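PDB 6IA8: histone acetyltransferase, ELP3 family from Methanocaldococcus infernus, which catalyses the formation of 5-carboxymethyluridine at wobble position 34 of tRNAs from acetyl-CoA and S-adenosyl-L-methionine, using a [4Fe-4S] cluster. Local coordinates for residues Q117-I122 against M163-S168; E150-F155 against L206-T211; G258-S263 against T296-M301; M270-F275 against I319-S324. All coordinates share one frame; numbering follows the deposited sequence.

Contact 1: Q117-I122 against M163-S168; sequences QTRARI and MNERES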
loop_
_atom_site.group_PDB
_atom_site.type_symbol
_atom_site.label_atom_id
_atom_site.label_comp_id
_atom_site.label_asym_id
_atom_site.label_seq_id
_atom_site.Cartn_x
_atom_site.Cartn_y
_atom_site.Cartn_z
ATOM N N GLN A 117 -13.047 17.810 1.492
ATOM C CA GLN A 117 -11.917 17.260 0.749
ATOM C C GLN A 117 -12.335 16.025 -0.046
ATOM O O GLN A 117 -12.012 15.880 -1.231
ATOM C CB GLN A 117 -10.787 16.908 1.713
ATOM C CG GLN A 117 -10.011 18.105 2.264
ATOM C CD GLN A 117 -8.909 17.671 3.183
ATOM O OE1 GLN A 117 -7.780 17.422 2.744
ATOM N NE2 GLN A 117 -9.225 17.555 4.464
ATOM N N THR A 118 -13.046 15.115 0.599
ATOM C CA THR A 118 -13.453 13.900 -0.085
ATOM C C THR A 118 -14.407 14.218 -1.236
ATOM O O THR A 118 -14.220 13.763 -2.370
ATOM C CB THR A 118 -14.096 12.964 0.929
ATOM O OG1 THR A 118 -13.164 12.651 1.982
ATOM C CG2 THR A 118 -14.549 11.655 0.239
ATOM N N ARG A 119 -15.438 15.009 -0.964
ATOM C CA ARG A 119 -16.384 15.378 -2.014
ATOM C C ARG A 119 -15.679 16.059 -3.187
ATOM O O ARG A 119 -15.927 15.728 -4.358
ATOM C CB ARG A 119 -17.471 16.284 -1.421
ATOM C CG ARG A 119 -18.350 16.967 -2.435
ATOM C CD ARG A 119 -19.549 16.142 -2.831
ATOM N NE ARG A 119 -20.407 16.830 -3.802
ATOM C CZ ARG A 119 -21.424 16.249 -4.431
ATOM N NH1 ARG A 119 -21.726 14.982 -4.174
ATOM N NH2 ARG A 119 -22.139 16.932 -5.310
ATOM N N ALA A 120 -14.807 17.030 -2.897
ATOM C CA ALA A 120 -14.186 17.798 -3.974
ATOM C C ALA A 120 -13.344 16.903 -4.888
ATOM O O ALA A 120 -13.314 17.090 -6.113
ATOM C CB ALA A 120 -13.341 18.936 -3.386
ATOM N N ARG A 121 -12.641 15.936 -4.306
ATOM C CA ARG A 121 -11.822 15.033 -5.105
ATOM C C ARG A 121 -12.696 14.140 -5.982
ATOM O O ARG A 121 -12.371 13.886 -7.147
ATOM C CB ARG A 121 -10.931 14.195 -4.180
ATOM C CG ARG A 121 -9.934 13.308 -4.913
ATOM C CD ARG A 121 -8.953 14.096 -5.765
ATOM N NE ARG A 121 -8.238 13.232 -6.704
ATOM C CZ ARG A 121 -7.554 13.678 -7.751
ATOM N NH1 ARG A 121 -7.483 14.977 -7.995
ATOM N NH2 ARG A 121 -6.944 12.825 -8.558
ATOM N N ILE A 122 -13.811 13.652 -5.438
ATOM C CA ILE A 122 -14.703 12.792 -6.211
ATOM C C ILE A 122 -15.286 13.559 -7.390
ATOM O O ILE A 122 -15.287 13.076 -8.528
ATOM C CB ILE A 122 -15.802 12.216 -5.304
ATOM C CG1 ILE A 122 -15.188 11.158 -4.359
ATOM C CG2 ILE A 122 -16.909 11.583 -6.135
ATOM C CD1 ILE A 122 -16.112 10.780 -3.190
ATOM N N MET A 163 -18.784 10.137 0.583
ATOM C CA MET A 163 -18.948 9.060 -0.383
ATOM C C MET A 163 -20.390 8.605 -0.430
ATOM O O MET A 163 -20.903 8.293 -1.510
ATOM C CB MET A 163 -18.045 7.872 -0.041
ATOM C CG MET A 163 -16.560 8.207 -0.016
ATOM S SD MET A 163 -15.632 6.712 0.419
ATOM C CE MET A 163 -14.293 7.439 1.362
ATOM N N ASN A 164 -21.038 8.505 0.744
ATOM C CA ASN A 164 -22.422 8.041 0.819
ATOM C C ASN A 164 -23.403 9.081 0.290
ATOM O O ASN A 164 -24.529 8.733 -0.083
ATOM C CB ASN A 164 -22.818 7.694 2.262
ATOM C CG ASN A 164 -21.975 6.574 2.859
ATOM O OD1 ASN A 164 -21.386 5.775 2.141
ATOM N ND2 ASN A 164 -21.923 6.512 4.181
ATOM N N GLU A 165 -23.005 10.346 0.283
ATOM C CA GLU A 165 -23.887 11.450 -0.091
ATOM C C GLU A 165 -25.087 11.550 0.846
ATOM O O GLU A 165 -26.217 11.828 0.424
ATOM C CB GLU A 165 -24.340 11.334 -1.544
ATOM C CG GLU A 165 -23.211 11.504 -2.559
ATOM C CD GLU A 165 -23.635 11.116 -3.966
ATOM O OE1 GLU A 165 -22.801 10.570 -4.711
ATOM O OE2 GLU A 165 -24.810 11.340 -4.315
ATOM N N ARG A 166 -24.832 11.367 2.138
ATOM C CA ARG A 166 -25.855 11.609 3.151
ATOM C C ARG A 166 -25.206 11.642 4.532
ATOM O O ARG A 166 -24.137 11.066 4.754
ATOM C CB ARG A 166 -26.957 10.540 3.103
ATOM C CG ARG A 166 -26.442 9.133 3.283
ATOM C CD ARG A 166 -27.555 8.221 3.850
ATOM N NE ARG A 166 -27.819 8.496 5.261
ATOM C CZ ARG A 166 -28.650 7.792 6.024
ATOM N NH1 ARG A 166 -29.307 6.759 5.507
ATOM N NH2 ARG A 166 -28.817 8.123 7.302
ATOM N N GLU A 167 -25.877 12.316 5.457
ATOM C CA GLU A 167 -25.427 12.396 6.833
ATOM C C GLU A 167 -25.616 11.047 7.516
ATOM O O GLU A 167 -26.422 10.218 7.101
ATOM C CB GLU A 167 -26.207 13.497 7.565
ATOM C CG GLU A 167 -25.806 13.708 9.006
ATOM C CD GLU A 167 -24.350 14.132 9.168
ATOM O OE1 GLU A 167 -23.465 13.334 8.832
ATOM O OE2 GLU A 167 -24.101 15.262 9.644
ATOM N N SER A 168 -24.843 10.828 8.569
ATOM C CA SER A 168 -24.988 9.650 9.399
ATOM C C SER A 168 -24.883 10.053 10.860
ATOM O O SER A 168 -24.338 11.105 11.206
ATOM C CB SER A 168 -23.922 8.603 9.071
ATOM O OG SER A 168 -22.589 9.115 9.290
#
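M163 lays its flexible chain across the methyl-bearing side of helix 114-127, where its CG meets two side chains one turn apart: T118 CG2 at 4.0 Å and I122 CD1 at 4.1 Å. Both are crossed at about a right angle. T118 sets OG1 beside the backbone N (chi1 -59°), which leaves CG2 anti to that N and facing M163; OG1 is hydrogen-bonded to P114 O a turn earlier. A threonine suits this place because its polar branch is satisfied within its own helix. An unbranched methionine fits too, since it can reach past the helix to touch I135 and L137 of strand 134-140.

The polar side of the contact is looser. R119 bends at chi2 and brings NH1 to the CG of E165, which lies at the edge of the guanidinium, near its plane. NH1 is 4.6 Å from E165 OE1 and the two charged planes are 81° apart, so any attraction is probably weak and long-range, short of a salt bridge. E165, with positive phi, is where helix 149-164 gives way to loop. Just beyond it, R166 turns both NE and NH2 onto E167 O.

Two neighbouring helices packed side by side on the outside of a parallel sheet are typical of the partial alpha/beta barrel of radical SAM enzymes.

Contact 2: E150-F155 against L206-T211; sequences EYQDWF and LKLGAT. With SO4 (sulfate ion), chain F.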
loop_
_atom_site.group_PDB
_atom_site.type_symbol
_atom_site.label_atom_id
_atom_site.label_comp_id
_atom_site.label_asym_id
_atom_site.label_seq_id
_atom_site.Cartn_x
_atom_site.Cartn_y
_atom_site.Cartn_z
ATOM N N GLU A 150 -11.895 10.585 19.324
ATOM C CA GLU A 150 -13.054 11.364 18.910
ATOM C C GLU A 150 -12.826 11.987 17.547
ATOM O O GLU A 150 -13.702 11.932 16.679
ATOM C CB GLU A 150 -13.357 12.457 19.935
ATOM C CG GLU A 150 -14.414 13.459 19.501
ATOM C CD GLU A 150 -14.631 14.560 20.529
ATOM O OE1 GLU A 150 -13.749 14.751 21.391
ATOM O OE2 GLU A 150 -15.685 15.228 20.479
ATOM N N TYR A 151 -11.639 12.575 17.339
ATOM C CA TYR A 151 -11.324 13.200 16.058
ATOM C C TYR A 151 -11.179 12.168 14.950
ATOM O O TYR A 151 -11.667 12.386 13.835
ATOM C CB TYR A 151 -10.054 14.038 16.173
ATOM C CG TYR A 151 -9.625 14.657 14.863
ATOM C CD1 TYR A 151 -10.131 15.879 14.450
ATOM C CD2 TYR A 151 -8.707 14.016 14.036
ATOM C CE1 TYR A 151 -9.735 16.440 13.254
ATOM C CE2 TYR A 151 -8.306 14.584 12.835
ATOM C CZ TYR A 151 -8.820 15.787 12.450
ATOM O OH TYR A 151 -8.440 16.357 11.250
ATOM N N GLN A 152 -10.500 11.050 15.223
ATOM C CA GLN A 152 -10.325 10.026 14.196
ATOM C C GLN A 152 -11.667 9.485 13.717
ATOM O O GLN A 152 -11.893 9.323 12.509
ATOM C CB GLN A 152 -9.485 8.864 14.728
ATOM C CG GLN A 152 -8.112 9.214 15.279
ATOM C CD GLN A 152 -7.340 7.971 15.677
ATOM O OE1 GLN A 152 -7.356 6.976 14.966
ATOM N NE2 GLN A 152 -6.679 8.014 16.827
ATOM N N ASP A 153 -12.537 9.115 14.659
ATOM C CA ASP A 153 -13.834 8.555 14.294
ATOM C C ASP A 153 -14.620 9.553 13.461
ATOM O O ASP A 153 -15.189 9.205 12.421
ATOM C CB ASP A 153 -14.619 8.159 15.547
ATOM C CG ASP A 153 -14.021 6.973 16.258
ATOM O OD1 ASP A 153 -13.041 6.385 15.735
ATOM O OD2 ASP A 153 -14.542 6.625 17.331
ATOM N N TRP A 154 -14.635 10.815 13.896
ATOM C CA TRP A 154 -15.379 11.844 13.180
ATOM C C TRP A 154 -14.804 12.059 11.789
ATOM O O TRP A 154 -15.549 12.137 10.808
ATOM C CB TRP A 154 -15.367 13.145 13.998
ATOM C CG TRP A 154 -15.881 14.344 13.258
ATOM C CD1 TRP A 154 -17.187 14.732 13.123
ATOM C CD2 TRP A 154 -15.092 15.314 12.548
ATOM N NE1 TRP A 154 -17.258 15.891 12.365
ATOM C CE2 TRP A 154 -15.988 16.268 12.008
ATOM C CE3 TRP A 154 -13.714 15.473 12.329
ATOM C CZ2 TRP A 154 -15.555 17.351 11.252
ATOM C CZ3 TRP A 154 -13.285 16.554 11.588
ATOM C CH2 TRP A 154 -14.208 17.476 11.045
ATOM N N PHE A 155 -13.475 12.115 11.675
ATOM C CA PHE A 155 -12.859 12.410 10.384
ATOM C C PHE A 155 -13.196 11.334 9.361
ATOM O O PHE A 155 -13.569 11.627 8.213
ATOM C CB PHE A 155 -11.348 12.533 10.553
ATOM C CG PHE A 155 -10.654 13.108 9.361
ATOM C CD1 PHE A 155 -10.309 12.306 8.296
ATOM C CD2 PHE A 155 -10.356 14.460 9.305
ATOM C CE1 PHE A 155 -9.660 12.842 7.195
ATOM C CE2 PHE A 155 -9.712 15.004 8.215
ATOM C CZ PHE A 155 -9.357 14.215 7.158
ATOM N N LEU A 206 -8.288 -0.708 12.870
ATOM C CA LEU A 206 -9.248 -1.714 12.423
ATOM C C LEU A 206 -10.688 -1.243 12.628
ATOM O O LEU A 206 -11.553 -1.485 11.782
ATOM C CB LEU A 206 -9.008 -3.027 13.167
ATOM C CG LEU A 206 -7.721 -3.766 12.801
ATOM C CD1 LEU A 206 -7.374 -4.829 13.828
ATOM C CD2 LEU A 206 -7.909 -4.359 11.429
ATOM N N LYS A 207 -10.977 -0.589 13.757
ATOM C CA LYS A 207 -12.321 -0.056 13.973
ATOM C C LYS A 207 -12.711 0.913 12.865
ATOM O O LYS A 207 -13.870 0.956 12.439
ATOM C CB LYS A 207 -12.397 0.639 15.336
ATOM C CG LYS A 207 -13.831 0.932 15.812
ATOM C CD LYS A 207 -13.839 1.749 17.110
ATOM C CE LYS A 207 -13.675 3.236 16.835
ATOM N NZ LYS A 207 -13.416 4.027 18.059
ATOM N N LEU A 208 -11.760 1.718 12.403
ATOM C CA LEU A 208 -12.041 2.690 11.356
ATOM C C LEU A 208 -12.280 2.039 9.998
ATOM O O LEU A 208 -12.789 2.702 9.092
ATOM C CB LEU A 208 -10.875 3.662 11.238
ATOM C CG LEU A 208 -10.548 4.528 12.441
ATOM C CD1 LEU A 208 -9.268 5.300 12.255
ATOM C CD2 LEU A 208 -11.704 5.481 12.751
ATOM N N GLY A 209 -11.884 0.784 9.813
ATOM C CA GLY A 209 -11.970 0.135 8.521
ATOM C C GLY A 209 -10.683 0.125 7.727
ATOM O O GLY A 209 -10.723 -0.097 6.508
ATOM N N ALA A 210 -9.548 0.369 8.372
ATOM C CA ALA A 210 -8.277 0.405 7.657
ATOM C C ALA A 210 -7.960 -0.952 7.060
ATOM O O ALA A 210 -8.246 -1.987 7.659
ATOM C CB ALA A 210 -7.135 0.831 8.591
ATOM N N THR A 211 -7.337 -0.939 5.884
ATOM C CA THR A 211 -6.834 -2.134 5.248
ATOM C C THR A 211 -5.347 -2.068 4.998
ATOM O O THR A 211 -4.754 -3.117 4.720
ATOM C CB THR A 211 -7.549 -2.362 3.906
ATOM O OG1 THR A 211 -7.434 -1.185 3.089
ATOM C CG2 THR A 211 -9.063 -2.642 4.156
HETATM S S SO4 F . -21.353 15.891 11.966
HETATM O O1 SO4 F . -21.127 14.603 12.624
HETATM O O2 SO4 F . -21.670 15.664 10.559
HETATM O O3 SO4 F . -22.465 16.575 12.616
HETATM O O4 SO4 F . -20.157 16.736 12.053
#
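L208 overlaps D153 with its CD2 methyl, 3.4 Å from OD1, while its other methyl, CD1, lies 3.7 Å from Q152 OE1. One leucine thus spans two successive residues of helix 149-164 and continues inward to I190 of strand 184-192. Q152 gives NE2 to R147 O, and OE1 is the atom that meets the leucine methyl.

Beside these methyl-to-oxygen contacts lies the ionic one. K207 is bent at chi3 (83°), and the bend carries NZ to the two oxygens of the D153 carboxylate. NZ donates to the syn lone pair of OD2 at 2.9 Å and, weakly, to OD1 at 3.3 Å. Q204, one turn earlier on the lysine's helix, joins both partners, its NE2 bonded to D153 OD1 and its OE1 to K207 NZ, which should hold the carboxylate in place. Were D153 replaced by an alanine, K207 NZ would probably lose its counter-charge and Q204 NE2 would keep only its weak bond to Q152 OE1.

Elsewhere on helix 149-164, W154 uses its indole N-H in the ring plane to bind a sulfate, NE1 to O4 at 3.0 Å with an N-H...O angle of 157°; K157 NZ holds the same ion, probably taken from the crystallisation liquor.

Helix 199-208 ends in a Schellman motif: G209 takes positive phi and its N bonds to L206 O at 3.0 Å, a backbone shape in which a CB would strike the preceding carbonyl. The turn leads through A210 and T211 to strand 212-218, a helix-to-strand connection of the partial alpha/beta barrel of radical SAM enzymes.

Contact 3: G258-S263 against T296-M301; sequences GMPGSS and TELYEM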
loop_
_atom_site.group_PDB
_atom_site.type_symbol
_atom_site.label_atom_id
_atom_site.label_comp_id
_atom_site.label_asym_id
_atom_site.label_seq_id
_atom_site.Cartn_x
_atom_site.Cartn_y
_atom_site.Cartn_z
ATOM N N GLY A 258 19.540 8.248 0.434
ATOM C CA GLY A 258 20.356 9.454 0.430
ATOM C C GLY A 258 20.168 10.363 1.630
ATOM O O GLY A 258 20.398 11.585 1.537
ATOM N N MET A 259 19.772 9.801 2.769
ATOM C CA MET A 259 19.682 10.574 3.993
ATOM C C MET A 259 21.076 10.904 4.525
ATOM O O MET A 259 22.056 10.251 4.171
ATOM C CB MET A 259 18.905 9.805 5.058
ATOM C CG MET A 259 17.417 9.695 4.750
ATOM S SD MET A 259 16.580 8.643 5.902
ATOM C CE MET A 259 16.508 9.657 7.387
ATOM N N PRO A 260 21.182 11.912 5.392
ATOM C CA PRO A 260 22.486 12.226 5.997
ATOM C C PRO A 260 23.077 10.999 6.664
ATOM O O PRO A 260 22.384 10.247 7.353
ATOM C CB PRO A 260 22.152 13.318 7.022
ATOM C CG PRO A 260 20.929 13.992 6.471
ATOM C CD PRO A 260 20.146 12.904 5.739
ATOM N N GLY A 261 24.366 10.787 6.441
ATOM C CA GLY A 261 25.049 9.658 7.026
ATOM C C GLY A 261 25.034 8.402 6.190
ATOM O O GLY A 261 25.784 7.459 6.493
ATOM N N SER A 262 24.240 8.369 5.131
ATOM C CA SER A 262 24.128 7.176 4.318
ATOM C C SER A 262 25.072 7.263 3.119
ATOM O O SER A 262 25.871 8.189 2.974
ATOM C CB SER A 262 22.680 6.979 3.871
ATOM O OG SER A 262 22.436 5.621 3.505
ATOM N N SER A 263 24.980 6.274 2.244
ATOM C CA SER A 263 25.804 6.207 1.047
ATOM C C SER A 263 25.075 5.345 0.030
ATOM O O SER A 263 24.073 4.697 0.345
ATOM C CB SER A 263 27.182 5.628 1.346
ATOM O OG SER A 263 27.071 4.236 1.642
ATOM N N THR A 296 13.092 22.706 7.640
ATOM C CA THR A 296 13.197 21.373 8.213
ATOM C C THR A 296 14.546 21.193 8.900
ATOM O O THR A 296 15.477 21.981 8.729
ATOM C CB THR A 296 13.018 20.295 7.135
ATOM O OG1 THR A 296 14.008 20.470 6.114
ATOM C CG2 THR A 296 11.637 20.374 6.511
ATOM N N GLU A 297 14.642 20.128 9.697
ATOM C CA GLU A 297 15.924 19.763 10.282
ATOM C C GLU A 297 16.937 19.451 9.191
ATOM O O GLU A 297 18.102 19.838 9.290
ATOM C CB GLU A 297 15.754 18.569 11.224
ATOM C CG GLU A 297 17.059 17.996 11.763
ATOM C CD GLU A 297 17.842 18.979 12.618
ATOM O OE1 GLU A 297 17.251 19.970 13.089
ATOM O OE2 GLU A 297 19.055 18.764 12.812
ATOM N N LEU A 298 16.513 18.748 8.141
ATOM C CA LEU A 298 17.413 18.484 7.024
ATOM C C LEU A 298 17.943 19.772 6.419
ATOM O O LEU A 298 19.107 19.827 5.992
ATOM C CB LEU A 298 16.688 17.661 5.969
ATOM C CG LEU A 298 16.368 16.227 6.375
ATOM C CD1 LEU A 298 15.449 15.574 5.348
ATOM C CD2 LEU A 298 17.642 15.425 6.542
ATOM N N TYR A 299 17.129 20.837 6.419
ATOM C CA TYR A 299 17.627 22.112 5.925
ATOM C C TYR A 299 18.725 22.654 6.835
ATOM O O TYR A 299 19.725 23.211 6.357
ATOM C CB TYR A 299 16.497 23.130 5.805
ATOM C CG TYR A 299 17.001 24.492 5.412
ATOM C CD1 TYR A 299 17.408 24.747 4.116
ATOM C CD2 TYR A 299 17.091 25.513 6.337
ATOM C CE1 TYR A 299 17.869 25.987 3.744
ATOM C CE2 TYR A 299 17.539 26.778 5.976
ATOM C CZ TYR A 299 17.937 27.007 4.681
ATOM O OH TYR A 299 18.403 28.242 4.309
ATOM N N GLU A 300 18.526 22.557 8.152
ATOM C CA GLU A 300 19.552 23.021 9.082
ATOM C C GLU A 300 20.857 22.254 8.872
ATOM O O GLU A 300 21.935 22.850 8.771
ATOM C CB GLU A 300 19.062 22.876 10.524
ATOM C CG GLU A 300 17.990 23.878 10.927
ATOM C CD GLU A 300 18.455 25.324 10.787
ATOM O OE1 GLU A 300 18.188 25.944 9.737
ATOM O OE2 GLU A 300 19.102 25.839 11.724
ATOM N N MET A 301 20.769 20.925 8.758
ATOM C CA MET A 301 21.951 20.108 8.496
ATOM C C MET A 301 22.624 20.537 7.202
ATOM O O MET A 301 23.848 20.702 7.150
ATOM C CB MET A 301 21.555 18.627 8.440
ATOM C CG MET A 301 20.872 18.147 9.716
ATOM S SD MET A 301 20.271 16.450 9.621
ATOM C CE MET A 301 21.829 15.559 9.573
#
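P260, at the first corner of a type II beta turn, pushes its ring against the opening turn of helix 297-303. The turn runs from M259 to S262 and is closed by S262 N to M259 O at 3.0 Å. Proline fits that corner because its fixed phi matches it, and glycine fits the next, where G261 has positive phi and a CB would strike the carbonyl before it.

L298 and M301, three residues apart on one side of the helix, receive the ring. L298 CD2 sits 3.6 Å from both CG and CD of P260, and the ring crosses the leucine at about a right angle. A bend at chi3 (69°) swings the terminal methyl of M301 to the proline: CE lies 3.4 Å from P260 CB, tighter than ordinary van der Waals contact, and 3.6 Å from CG. The turn belongs to the beta-alpha loop of the radical SAM domain that links strand 250-255 to helix 264-276, and F307 also touches the proline.

Each segment carries a helix N-cap. T296 OG1 accepts from Y299 N at 3.2 Å as helix 297-303 begins, and S263 OG accepts from M266 N at the start of helix 264-276.

Contact 4: M270-F275 against I319-S324; sequences MFKEIF and ISYAKS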
loop_
_atom_site.group_PDB
_atom_site.type_symbol
_atom_site.label_atom_id
_atom_site.label_comp_id
_atom_site.label_asym_id
_atom_site.label_seq_id
_atom_site.Cartn_x
_atom_site.Cartn_y
_atom_site.Cartn_z
ATOM N N MET A 270 20.417 -1.585 2.377
ATOM C CA MET A 270 19.126 -1.454 3.038
ATOM C C MET A 270 18.019 -2.141 2.229
ATOM O O MET A 270 17.154 -2.848 2.775
ATOM C CB MET A 270 18.796 0.029 3.247
ATOM C CG MET A 270 17.328 0.266 3.567
ATOM S SD MET A 270 16.973 1.941 4.208
ATOM C CE MET A 270 17.168 2.961 2.771
ATOM N N PHE A 271 17.967 -1.864 0.927
ATOM C CA PHE A 271 16.921 -2.498 0.129
ATOM C C PHE A 271 17.061 -4.016 0.105
ATOM O O PHE A 271 16.048 -4.744 0.151
ATOM C CB PHE A 271 16.912 -1.904 -1.273
ATOM C CG PHE A 271 16.311 -0.506 -1.297
ATOM C CD1 PHE A 271 14.946 -0.317 -1.168
ATOM C CD2 PHE A 271 17.128 0.601 -1.429
ATOM C CE1 PHE A 271 14.409 0.960 -1.160
ATOM C CE2 PHE A 271 16.606 1.889 -1.405
ATOM C CZ PHE A 271 15.249 2.072 -1.284
ATOM N N LYS A 272 18.290 -4.518 -0.020
ATOM C CA LYS A 272 18.473 -5.964 0.012
ATOM C C LYS A 272 17.951 -6.523 1.334
ATOM O O LYS A 272 17.241 -7.544 1.372
ATOM C CB LYS A 272 19.952 -6.318 -0.209
ATOM C CG LYS A 272 20.250 -7.794 -0.175
ATOM C CD LYS A 272 21.690 -8.083 -0.603
ATOM C CE LYS A 272 22.053 -9.561 -0.423
ATOM N NZ LYS A 272 23.460 -9.841 -0.820
ATOM N N GLU A 273 18.275 -5.838 2.432
ATOM C CA GLU A 273 17.907 -6.333 3.744
ATOM C C GLU A 273 16.401 -6.327 3.922
ATOM O O GLU A 273 15.852 -7.268 4.494
ATOM C CB GLU A 273 18.581 -5.510 4.837
ATOM C CG GLU A 273 18.431 -6.102 6.215
ATOM C CD GLU A 273 19.263 -5.374 7.251
ATOM O OE1 GLU A 273 20.236 -4.686 6.853
ATOM O OE2 GLU A 273 18.926 -5.481 8.444
ATOM N N ILE A 274 15.715 -5.290 3.427
ATOM C CA ILE A 274 14.270 -5.168 3.603
ATOM C C ILE A 274 13.526 -6.302 2.915
ATOM O O ILE A 274 12.404 -6.657 3.326
ATOM C CB ILE A 274 13.818 -3.781 3.086
ATOM C CG1 ILE A 274 14.196 -2.710 4.140
ATOM C CG2 ILE A 274 12.362 -3.764 2.784
ATOM C CD1 ILE A 274 14.073 -1.283 3.654
ATOM N N PHE A 275 14.115 -6.881 1.864
ATOM C CA PHE A 275 13.446 -7.944 1.114
ATOM C C PHE A 275 13.954 -9.350 1.428
ATOM O O PHE A 275 13.430 -10.331 0.851
ATOM C CB PHE A 275 13.580 -7.686 -0.390
ATOM C CG PHE A 275 12.998 -6.361 -0.825
ATOM C CD1 PHE A 275 11.764 -5.954 -0.349
ATOM C CD2 PHE A 275 13.706 -5.519 -1.667
ATOM C CE1 PHE A 275 11.243 -4.708 -0.710
ATOM C CE2 PHE A 275 13.177 -4.315 -2.057
ATOM C CZ PHE A 275 11.957 -3.911 -1.570
ATOM N N ILE A 319 17.776 3.568 -6.923
ATOM C CA ILE A 319 16.410 3.101 -7.139
ATOM C C ILE A 319 16.397 2.000 -8.188
ATOM O O ILE A 319 15.616 1.044 -8.101
ATOM C CB ILE A 319 15.490 4.275 -7.520
ATOM C CG1 ILE A 319 15.363 5.252 -6.327
ATOM C CG2 ILE A 319 14.116 3.757 -7.910
ATOM C CD1 ILE A 319 14.644 6.542 -6.673
ATOM N N SER A 320 17.269 2.111 -9.190
ATOM C CA SER A 320 17.362 1.058 -10.202
ATOM C C SER A 320 17.811 -0.266 -9.586
ATOM O O SER A 320 17.235 -1.334 -9.860
ATOM C CB SER A 320 18.328 1.490 -11.302
ATOM O OG SER A 320 17.768 2.536 -12.089
ATOM N N TYR A 321 18.804 -0.210 -8.702
ATOM C CA TYR A 321 19.178 -1.402 -7.954
ATOM C C TYR A 321 17.987 -1.948 -7.177
ATOM O O TYR A 321 17.680 -3.144 -7.239
ATOM C CB TYR A 321 20.344 -1.100 -7.001
ATOM C CG TYR A 321 20.675 -2.284 -6.125
ATOM C CD1 TYR A 321 21.423 -3.353 -6.619
ATOM C CD2 TYR A 321 20.171 -2.375 -4.837
ATOM C CE1 TYR A 321 21.698 -4.461 -5.833
ATOM C CE2 TYR A 321 20.429 -3.476 -4.052
ATOM C CZ TYR A 321 21.187 -4.514 -4.547
ATOM O OH TYR A 321 21.416 -5.602 -3.740
ATOM N N ALA A 322 17.336 -1.095 -6.390
ATOM C CA ALA A 322 16.226 -1.557 -5.570
ATOM C C ALA A 322 15.173 -2.264 -6.411
ATOM O O ALA A 322 14.711 -3.349 -6.043
ATOM C CB ALA A 322 15.598 -0.391 -4.812
ATOM N N LYS A 323 14.779 -1.668 -7.546
ATOM C CA LYS A 323 13.784 -2.331 -8.383
ATOM C C LYS A 323 14.298 -3.642 -8.965
ATOM O O LYS A 323 13.514 -4.570 -9.192
ATOM C CB LYS A 323 13.348 -1.397 -9.501
ATOM C CG LYS A 323 12.467 -0.226 -8.991
ATOM C CD LYS A 323 11.871 0.550 -10.173
ATOM C CE LYS A 323 10.347 0.604 -10.053
ATOM N NZ LYS A 323 9.707 1.384 -11.145
ATOM N N SER A 324 15.588 -3.720 -9.286
ATOM C CA SER A 324 16.111 -4.935 -9.899
ATOM C C SER A 324 16.087 -6.115 -8.930
ATOM O O SER A 324 16.125 -7.267 -9.372
ATOM C CB SER A 324 17.552 -4.716 -10.385
ATOM O OG SER A 324 18.433 -4.709 -9.282
#
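A chi1 of -74° swings the F271 ring toward A322, and a chi2 of -74° turns one of its faces to that residue, while Y321 sets its own CG anti to its backbone N, bringing its OH to the K272 stem. These groups join helices 264-276 and 312-325, two outer helices of the radical SAM domain's alpha/beta fold that run nearly parallel over these segments, with axes 22° apart and 9.6 Å at closest approach.

The centre of the interface is a CH-pi contact. A322 CB stands over the F271 ring, 3.7 Å from its centroid and displaced toward CG, to which it is 3.6 Å. The small alanine suits a place where the two backbones come close, F271 CA to A322 CA being 5.8 Å; the flat phenylalanine offers it a broad apolar surface and reaches on to L255 and I287 of the sheet beneath. A serine in place of F271 would probably open a gap between A322 and those strands and leave the alanine methyl without its aromatic face.

Toward solvent the chemistry changes. K272 is fully extended and leads its amine outward, so that its aliphatic stem serves as the packing surface: Y321 OH lies 3.9 Å from CB and 4.0 Å from CD. One turn after F271, F275 lies loosely against the backbone of the other helix, CE2 being 4.4 Å from A322 O, and its ring also touches P327.

Within helix 312-325, S324 OG donates to Y321 O, one turn back, at 2.7 Å.

Overall arrangement
All four contacts lie in the radical SAM part of the chain. Contacts 1 and 2 share helix 149-164 and touch where Q117 NE2 packs on F155 CZ at 4.3 Å; contact 4 lies across the chain's centre from both, its nearest atoms about 17 Å from contact 2. Contacts 3 and 4 come within about 6 Å without touching, and their segments alternate along the chain: the loop of contact 3 leads into the first helix of contact 4. Contacts 3 and 4 are chiefly buried and apolar. Contact 1 is buried with a charged outer margin, whereas contact 2, only partly buried, alone adds a salt bridge across its segments.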